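Local coordinates for protein taurocyamine kinase (Schistosoma mansoni, PDB 4WOD) that catalyses the reversible, magnesium-dependent transfer of phosphate between ATP and the guanidino compound taurocyamine, as a duplicated member of the phosphagen kinase family, at residues G44-C49 with D75-V80; V50-Y55 with L61-D66; N190-A195 with I265-S270. The protein carries 4 engineered substitutions. One frame throughout, in Å; residues are numbered along the deposited sequence.

Contact 1 (G44-C49 with D75-V80)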
# COMPACT_ATOMS: atom_id res chain seq x y z
N GLY A 44 34.93 -15.79 8.92
CA GLY A 44 34.21 -14.58 8.53
C GLY A 44 33.81 -13.71 9.71
O GLY A 44 33.71 -14.19 10.84
N THR A 45 33.59 -12.42 9.44
CA THR A 45 33.19 -11.45 10.46
C THR A 45 31.84 -10.81 10.14
O THR A 45 31.41 -10.80 8.98
CB THR A 45 34.22 -10.32 10.58
OG1 THR A 45 34.26 -9.59 9.35
CG2 THR A 45 35.56 -10.88 10.85
N LEU A 46 31.20 -10.24 11.17
CA LEU A 46 29.94 -9.52 11.00
C LEU A 46 30.12 -8.28 10.12
O LEU A 46 29.21 -7.93 9.36
CB LEU A 46 29.37 -9.12 12.36
CG LEU A 46 28.00 -8.43 12.49
CD1 LEU A 46 26.83 -9.19 11.79
CD2 LEU A 46 27.68 -8.22 13.96
N ALA A 47 31.27 -7.62 10.22
CA ALA A 47 31.60 -6.52 9.29
C ALA A 47 31.45 -6.98 7.83
O ALA A 47 30.88 -6.26 7.01
CB ALA A 47 33.03 -6.01 9.54
N GLN A 48 31.93 -8.18 7.52
CA GLN A 48 31.80 -8.67 6.16
C GLN A 48 30.35 -8.87 5.78
O GLN A 48 29.98 -8.62 4.61
CB GLN A 48 32.57 -9.98 5.97
CG GLN A 48 34.06 -9.81 5.96
CD GLN A 48 34.76 -11.14 5.93
OE1 GLN A 48 34.29 -12.11 6.52
NE2 GLN A 48 35.88 -11.20 5.23
N CYS A 49 29.52 -9.30 6.74
CA CYS A 49 28.08 -9.47 6.51
C CYS A 49 27.33 -8.16 6.21
O CYS A 49 26.44 -8.15 5.37
CB CYS A 49 27.40 -10.13 7.71
SG CYS A 49 27.96 -11.77 8.18
N ASP A 75 22.29 -13.35 17.59
CA ASP A 75 21.45 -12.32 18.21
C ASP A 75 21.04 -11.28 17.16
O ASP A 75 19.95 -10.71 17.23
CB ASP A 75 22.17 -11.60 19.36
CG ASP A 75 22.51 -12.52 20.52
OD1 ASP A 75 22.01 -13.66 20.59
OD2 ASP A 75 23.30 -12.06 21.37
N PHE A 76 21.94 -11.03 16.21
CA PHE A 76 21.70 -10.09 15.13
C PHE A 76 20.83 -10.70 14.04
O PHE A 76 19.78 -10.16 13.69
CB PHE A 76 23.05 -9.61 14.54
CG PHE A 76 22.93 -8.84 13.25
CD1 PHE A 76 22.47 -7.52 13.25
CD2 PHE A 76 23.31 -9.42 12.04
CE1 PHE A 76 22.37 -6.80 12.05
CE2 PHE A 76 23.21 -8.70 10.82
CZ PHE A 76 22.74 -7.39 10.83
N PHE A 77 21.25 -11.85 13.51
CA PHE A 77 20.52 -12.43 12.37
C PHE A 77 19.11 -12.93 12.73
O PHE A 77 18.21 -12.84 11.89
CB PHE A 77 21.32 -13.59 11.74
CG PHE A 77 22.38 -13.13 10.77
CD1 PHE A 77 22.04 -12.75 9.48
CD2 PHE A 77 23.71 -13.06 11.16
CE1 PHE A 77 23.01 -12.32 8.57
CE2 PHE A 77 24.69 -12.64 10.26
CZ PHE A 77 24.33 -12.26 8.96
N ASP A 78 18.92 -13.47 13.94
CA ASP A 78 17.59 -13.96 14.32
C ASP A 78 16.62 -12.78 14.38
O ASP A 78 15.46 -12.89 13.99
CB ASP A 78 17.63 -14.70 15.66
CG ASP A 78 17.88 -16.18 15.48
OD1 ASP A 78 18.14 -16.60 14.33
OD2 ASP A 78 17.82 -16.93 16.48
N ALA A 79 17.12 -11.65 14.85
CA ALA A 79 16.31 -10.44 14.90
C ALA A 79 15.93 -10.00 13.49
O ALA A 79 14.76 -9.71 13.22
CB ALA A 79 17.05 -9.34 15.64
N VAL A 80 16.91 -9.98 12.58
CA VAL A 80 16.66 -9.58 11.19
C VAL A 80 15.68 -10.53 10.49
O VAL A 80 14.77 -10.10 9.76
CB VAL A 80 18.00 -9.53 10.39
CG1 VAL A 80 17.74 -9.41 8.90
CG2 VAL A 80 18.88 -8.38 10.89
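Leu46 reaches toward helix 74-84 with a single methyl, CD1, which enters the angle between two consecutive phenylalanines. It comes to 3.5 Å from Phe76 CD2, the tightest point of the contact, and to 4.3 Å from Phe77 CE2. The methyl approaches both rings obliquely, and the Leu46 side chain is slanted across that of Phe76. Leu46 swings its CG away from the backbone N (chi1 -176°), which carries the branch toward helix 74-84 although its CB does not point there. The two rings also lean on each other: Phe76 CD2 lies 3.8 Å above the plane of the Phe77 ring, near its rim, while Val80 CG2 rests over one face of the Phe76 ring. One turn along the first helix, Cys49 SG meets the rim of Phe77, 3.7 Å from CZ and close to the ring plane, a sulfur-aromatic contact made at the edge. Tyr70 also packs edge-to-face with Phe77. Leu46, Cys49, Phe76 and Phe77, all buried, belong to the core of the small helical N-terminal domain of phosphagen kinases, where helix 46-55 and helix 74-84 pack together; helices 6-14 and 29-35 add Leu6, Ile31 and Tyr35 round Leu46. The start of helix 46-55 is fixed by a capping box. Thr45 OG1 accepts from Gln48 N at 3.3 Å, and Gln48 OE1 accepts from Thr45 N at 3.0 Å, the Thr45 N-H coming from above the Gln48 carbonyl plane. On the solvent side, Asp75 and Asp78 take no part in the core. Exposed Asp75 holds Lys34 in a salt bridge, whereas Asp78, partly exposed, divides its carboxylate between Arg261 on OD1 and Arg74 on OD2.

Contact 2 (V50-Y55 with L61-D66). With ARG (arginine), chain B.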
# COMPACT_ATOMS: atom_id res chain seq x y z
N VAL A 50 27.68 -7.09 6.91
CA VAL A 50 26.93 -5.83 6.84
C VAL A 50 27.56 -4.77 5.93
O VAL A 50 26.99 -3.70 5.71
CB VAL A 50 26.75 -5.19 8.25
CG1 VAL A 50 25.92 -6.11 9.15
CG2 VAL A 50 28.10 -4.87 8.89
N ASN A 51 28.74 -5.08 5.42
CA ASN A 51 29.50 -4.17 4.59
C ASN A 51 28.68 -3.56 3.46
O ASN A 51 28.69 -2.35 3.25
CB ASN A 51 30.71 -4.89 4.01
CG ASN A 51 31.68 -3.94 3.34
OD1 ASN A 51 32.34 -3.15 4.00
ND2 ASN A 51 31.75 -4.01 2.03
N THR A 52 27.93 -4.40 2.74
CA THR A 52 27.17 -3.89 1.59
C THR A 52 26.10 -2.87 2.02
O THR A 52 25.74 -1.97 1.25
CB THR A 52 26.51 -5.06 0.79
OG1 THR A 52 26.21 -4.63 -0.55
CG2 THR A 52 25.22 -5.53 1.49
N ASN A 53 25.62 -2.96 3.26
CA ASN A 53 24.62 -2.01 3.73
C ASN A 53 25.20 -0.61 3.89
O ASN A 53 24.49 0.38 3.72
CB ASN A 53 24.01 -2.45 5.04
CG ASN A 53 23.24 -3.74 4.92
OD1 ASN A 53 23.61 -4.75 5.53
ND2 ASN A 53 22.17 -3.72 4.13
N ALA A 54 26.47 -0.54 4.23
CA ALA A 54 27.14 0.75 4.41
C ALA A 54 27.23 1.54 3.12
O ALA A 54 27.34 2.77 3.14
CB ALA A 54 28.54 0.54 4.98
N TYR A 55 27.21 0.85 1.98
CA TYR A 55 27.45 1.52 0.70
C TYR A 55 26.22 1.50 -0.19
O TYR A 55 26.15 2.25 -1.14
CB TYR A 55 28.64 0.88 -0.01
CG TYR A 55 29.85 0.95 0.87
CD1 TYR A 55 30.44 2.17 1.17
CD2 TYR A 55 30.38 -0.19 1.45
CE1 TYR A 55 31.55 2.25 2.00
CE2 TYR A 55 31.48 -0.13 2.29
CZ TYR A 55 32.06 1.09 2.56
OH TYR A 55 33.15 1.15 3.38
N LEU A 61 18.52 -5.88 3.67
CA LEU A 61 19.07 -6.98 4.45
C LEU A 61 20.60 -7.02 4.45
O LEU A 61 21.24 -6.52 3.54
CB LEU A 61 18.54 -8.31 3.91
CG LEU A 61 17.03 -8.52 4.09
CD1 LEU A 61 16.60 -9.83 3.47
CD2 LEU A 61 16.65 -8.46 5.55
N PRO A 62 21.20 -7.62 5.50
CA PRO A 62 22.64 -7.91 5.40
C PRO A 62 22.85 -9.08 4.44
O PRO A 62 21.88 -9.59 3.86
CB PRO A 62 23.03 -8.31 6.83
CG PRO A 62 21.70 -8.88 7.43
CD PRO A 62 20.63 -7.99 6.81
N ARG A 63 24.09 -9.53 4.31
CA ARG A 63 24.30 -10.83 3.68
C ARG A 63 25.05 -11.68 4.68
O ARG A 63 25.10 -11.35 5.86
CB ARG A 63 25.03 -10.68 2.34
CG ARG A 63 24.27 -9.79 1.31
CD ARG A 63 22.95 -10.45 0.81
NE ARG A 63 22.27 -9.70 -0.26
CZ ARG A 63 21.43 -8.69 -0.07
NH1 ARG A 63 21.15 -8.25 1.15
NH2 ARG A 63 20.86 -8.09 -1.12
N SER A 64 25.63 -12.79 4.25
CA SER A 64 26.36 -13.63 5.19
C SER A 64 27.73 -13.96 4.65
O SER A 64 27.88 -14.35 3.49
CB SER A 64 25.57 -14.91 5.50
OG SER A 64 25.07 -15.51 4.32
N CYS A 65 28.74 -13.77 5.50
CA CYS A 65 30.12 -14.07 5.17
C CYS A 65 30.33 -15.55 4.82
O CYS A 65 31.18 -15.89 4.01
CB CYS A 65 31.03 -13.66 6.33
SG CYS A 65 30.64 -14.37 7.96
N ASP A 66 29.55 -16.41 5.47
CA ASP A 66 29.54 -17.85 5.18
C ASP A 66 28.33 -18.43 5.91
O ASP A 66 27.65 -17.71 6.63
CB ASP A 66 30.83 -18.53 5.64
CG ASP A 66 31.10 -18.32 7.13
OD1 ASP A 66 30.42 -18.94 7.97
OD2 ASP A 66 32.03 -17.56 7.46
N ARG B . 15.50 -7.95 0.47
CA ARG B . 16.88 -7.90 0.06
C ARG B . 17.63 -6.60 0.28
O ARG B . 17.12 -5.51 -0.08
CB ARG B . 17.03 -8.36 -1.34
CG ARG B . 17.07 -9.85 -1.44
CD ARG B . 18.45 -10.20 -1.88
NE ARG B . 18.58 -11.61 -2.01
CZ ARG B . 19.10 -12.18 -3.06
NH1 ARG B . 19.20 -13.48 -3.12
NH2 ARG B . 19.50 -11.45 -4.06
OXT ARG B . 18.70 -6.83 0.86
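Val50, on a helix kinked at Thr52 and Asn53, and Pro62, in the irregular loop that follows, have their CA atoms 5.0 Å apart. Asn53 makes the polar link. Its ND2 donates to Leu61 O at 3.0 Å, with the acceptor near the amide plane but the N-H arriving from above the carbonyl plane of Leu61. The other end of the amide, OD1, lies 3.3 Å from Pro62 CA and accepts from Thr23 OG1. Beside it, Val50 CG1 packs on Pro62 CB. Thr52 lays CG2 against Arg63 CG at 4.4 Å and turns OG1 to Val191 O. Arg63 bends at its CB-CG bond (chi2 -68°), turning the guanidinium back alongside its own loop, edge toward it: NH1 donates to Pro62 O, nearly in the guanidinium plane, and to OXT of the bound arginine at 2.8 Å, while NH2 reaches the same oxygen more weakly. Leu61 N also donates to OXT, at 3.0 Å. The ligand's CD lies over one face of the guanidinium. With Leu60 N also bonded to the ligand, this N-terminal-domain loop forms the pocket end that grips the arginine carboxylate, probably where the acid end of the natural substrate also binds.

Contact 3 (N190-A195 with I265-S270). With ARG (arginine), chain B.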
# COMPACT_ATOMS: atom_id res chain seq x y z
N ASN A 190 25.47 -3.96 -7.61
CA ASN A 190 26.41 -3.36 -6.67
C ASN A 190 26.21 -3.84 -5.23
O ASN A 190 27.14 -3.79 -4.42
CB ASN A 190 26.32 -1.83 -6.72
CG ASN A 190 27.67 -1.16 -6.45
OD1 ASN A 190 28.72 -1.79 -6.52
ND2 ASN A 190 27.64 0.13 -6.15
N VAL A 191 25.01 -4.30 -4.90
CA VAL A 191 24.77 -4.83 -3.56
C VAL A 191 25.57 -6.12 -3.46
O VAL A 191 26.33 -6.33 -2.51
CB VAL A 191 23.26 -5.09 -3.28
CG1 VAL A 191 23.08 -5.87 -1.98
CG2 VAL A 191 22.49 -3.77 -3.23
N LEU A 192 25.43 -6.97 -4.47
CA LEU A 192 26.19 -8.21 -4.54
C LEU A 192 27.69 -7.93 -4.55
O LEU A 192 28.45 -8.60 -3.87
CB LEU A 192 25.79 -9.02 -5.76
CG LEU A 192 26.38 -10.44 -5.87
CD1 LEU A 192 26.30 -11.17 -4.53
CD2 LEU A 192 25.67 -11.23 -6.98
N ARG A 193 28.10 -6.94 -5.33
CA ARG A 193 29.51 -6.55 -5.38
C ARG A 193 30.06 -6.22 -4.00
O ARG A 193 31.12 -6.72 -3.60
CB ARG A 193 29.72 -5.36 -6.32
CG ARG A 193 31.15 -4.81 -6.28
CD ARG A 193 31.40 -3.83 -7.41
NE ARG A 193 31.39 -4.51 -8.69
CZ ARG A 193 30.38 -4.47 -9.56
NH1 ARG A 193 30.48 -5.15 -10.69
NH2 ARG A 193 29.29 -3.75 -9.30
N ASP A 194 29.35 -5.38 -3.24
CA ASP A 194 29.88 -4.90 -1.96
C ASP A 194 29.73 -5.90 -0.82
O ASP A 194 30.25 -5.69 0.29
CB ASP A 194 29.23 -3.58 -1.60
CG ASP A 194 29.68 -2.45 -2.52
OD1 ASP A 194 30.78 -2.56 -3.08
OD2 ASP A 194 28.94 -1.46 -2.67
N ALA A 195 29.01 -6.98 -1.09
CA ALA A 195 28.94 -8.12 -0.19
C ALA A 195 29.96 -9.21 -0.54
O ALA A 195 29.92 -10.30 0.03
CB ALA A 195 27.52 -8.70 -0.21
N ILE A 265 20.18 -22.95 4.25
CA ILE A 265 20.97 -21.72 4.36
C ILE A 265 21.20 -21.11 2.97
O ILE A 265 21.46 -21.83 2.00
CB ILE A 265 22.33 -21.99 5.03
CG1 ILE A 265 22.13 -22.66 6.40
CG2 ILE A 265 23.18 -20.71 5.14
CD1 ILE A 265 21.19 -21.94 7.35
N THR A 266 21.08 -19.79 2.89
CA THR A 266 21.38 -19.06 1.67
C THR A 266 22.22 -17.85 2.00
O THR A 266 22.29 -17.46 3.16
CB THR A 266 20.11 -18.61 0.92
OG1 THR A 266 19.22 -17.97 1.86
CG2 THR A 266 19.43 -19.85 0.29
N PHE A 267 22.84 -17.26 0.98
CA PHE A 267 23.69 -16.05 1.15
C PHE A 267 22.87 -14.86 1.65
O PHE A 267 23.30 -14.11 2.53
CB PHE A 267 24.38 -15.72 -0.17
CG PHE A 267 25.27 -14.50 -0.14
CD1 PHE A 267 26.43 -14.47 0.62
CD2 PHE A 267 24.96 -13.39 -0.92
CE1 PHE A 267 27.25 -13.34 0.62
CE2 PHE A 267 25.78 -12.28 -0.93
CZ PHE A 267 26.93 -12.26 -0.15
N CYS A 268 21.68 -14.68 1.09
CA CYS A 268 20.81 -13.60 1.53
C CYS A 268 19.70 -14.18 2.39
O CYS A 268 19.13 -15.22 2.04
CB CYS A 268 20.22 -12.85 0.34
SG CYS A 268 19.06 -11.55 0.78
N PRO A 269 19.41 -13.53 3.54
CA PRO A 269 18.38 -14.01 4.47
C PRO A 269 16.98 -14.08 3.88
O PRO A 269 16.17 -14.81 4.44
CB PRO A 269 18.42 -12.98 5.60
CG PRO A 269 19.84 -12.46 5.59
CD PRO A 269 20.21 -12.42 4.11
N SER A 270 16.69 -13.35 2.81
CA SER A 270 15.34 -13.35 2.24
C SER A 270 14.94 -14.71 1.64
O SER A 270 13.75 -15.02 1.55
CB SER A 270 15.20 -12.26 1.18
OG SER A 270 16.03 -12.51 0.06
N ARG B . 15.50 -7.95 0.47
CA ARG B . 16.88 -7.90 0.06
C ARG B . 17.63 -6.60 0.28
O ARG B . 17.12 -5.51 -0.08
CB ARG B . 17.03 -8.36 -1.34
CG ARG B . 17.07 -9.85 -1.44
CD ARG B . 18.45 -10.20 -1.88
NE ARG B . 18.58 -11.61 -2.01
CZ ARG B . 19.10 -12.18 -3.06
NH1 ARG B . 19.20 -13.48 -3.12
NH2 ARG B . 19.50 -11.45 -4.06
OXT ARG B . 18.70 -6.83 0.86
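Phe267 sends its ring onto Leu192 and Ala195 of the segment 190-195. From CB, which already points at that segment, CG lies anti to the backbone N (chi1 180°), which carries the far rim of the ring there. On that rim CE2 meets Leu192 CD1 at 3.8 Å, the methyl arriving obliquely, and lies 4.0 Å from Ala195 CB. At the tip, CZ touches Ala195 twice, its CB and its O each 3.6 Å away; the carbonyl oxygen sits at the ring edge, near the plane. CE1, the last ring atom in contact, is 4.1 Å from Ala195 O. Phe133 packs edge-to-face against the same ring. The loop that carries Phe267 continues into the Cys-Pro-Ser-Asn signature of phosphagen kinases in the C-terminal catalytic domain, with Cys268, the predicted active-site residue, and Ser270 both lining the pocket of the bound arginine. The loop is tied down around the phenylalanine: Thr266 OG1 donates to Cys268 O at 2.8 Å, and Phe267 N donates to Asp223 OD1. Phe267 O in turn accepts from Ser64 OG.

From the N terminus, helix 46-55 supplies both first halves in turn: residues 44-49 open contact 1 and residues 50-55 open contact 2. The chain soon returns through 61-66, closing the short loop of contact 2, and then through 75-80, closing contact 1 around it, so contact 2 is nested inside contact 1. A hydrogen bond from Arg63 N to Cys49 O joins the two. Contact 3 follows in series and closes a much longer excursion, from 190-195 to 265-270, within the catalytic domain. A hydrogen bond from Asn51 ND2 to Asp194 O ties contact 2 to contact 3, between the N-terminal helical domain and the catalytic domain, and both border the bound arginine.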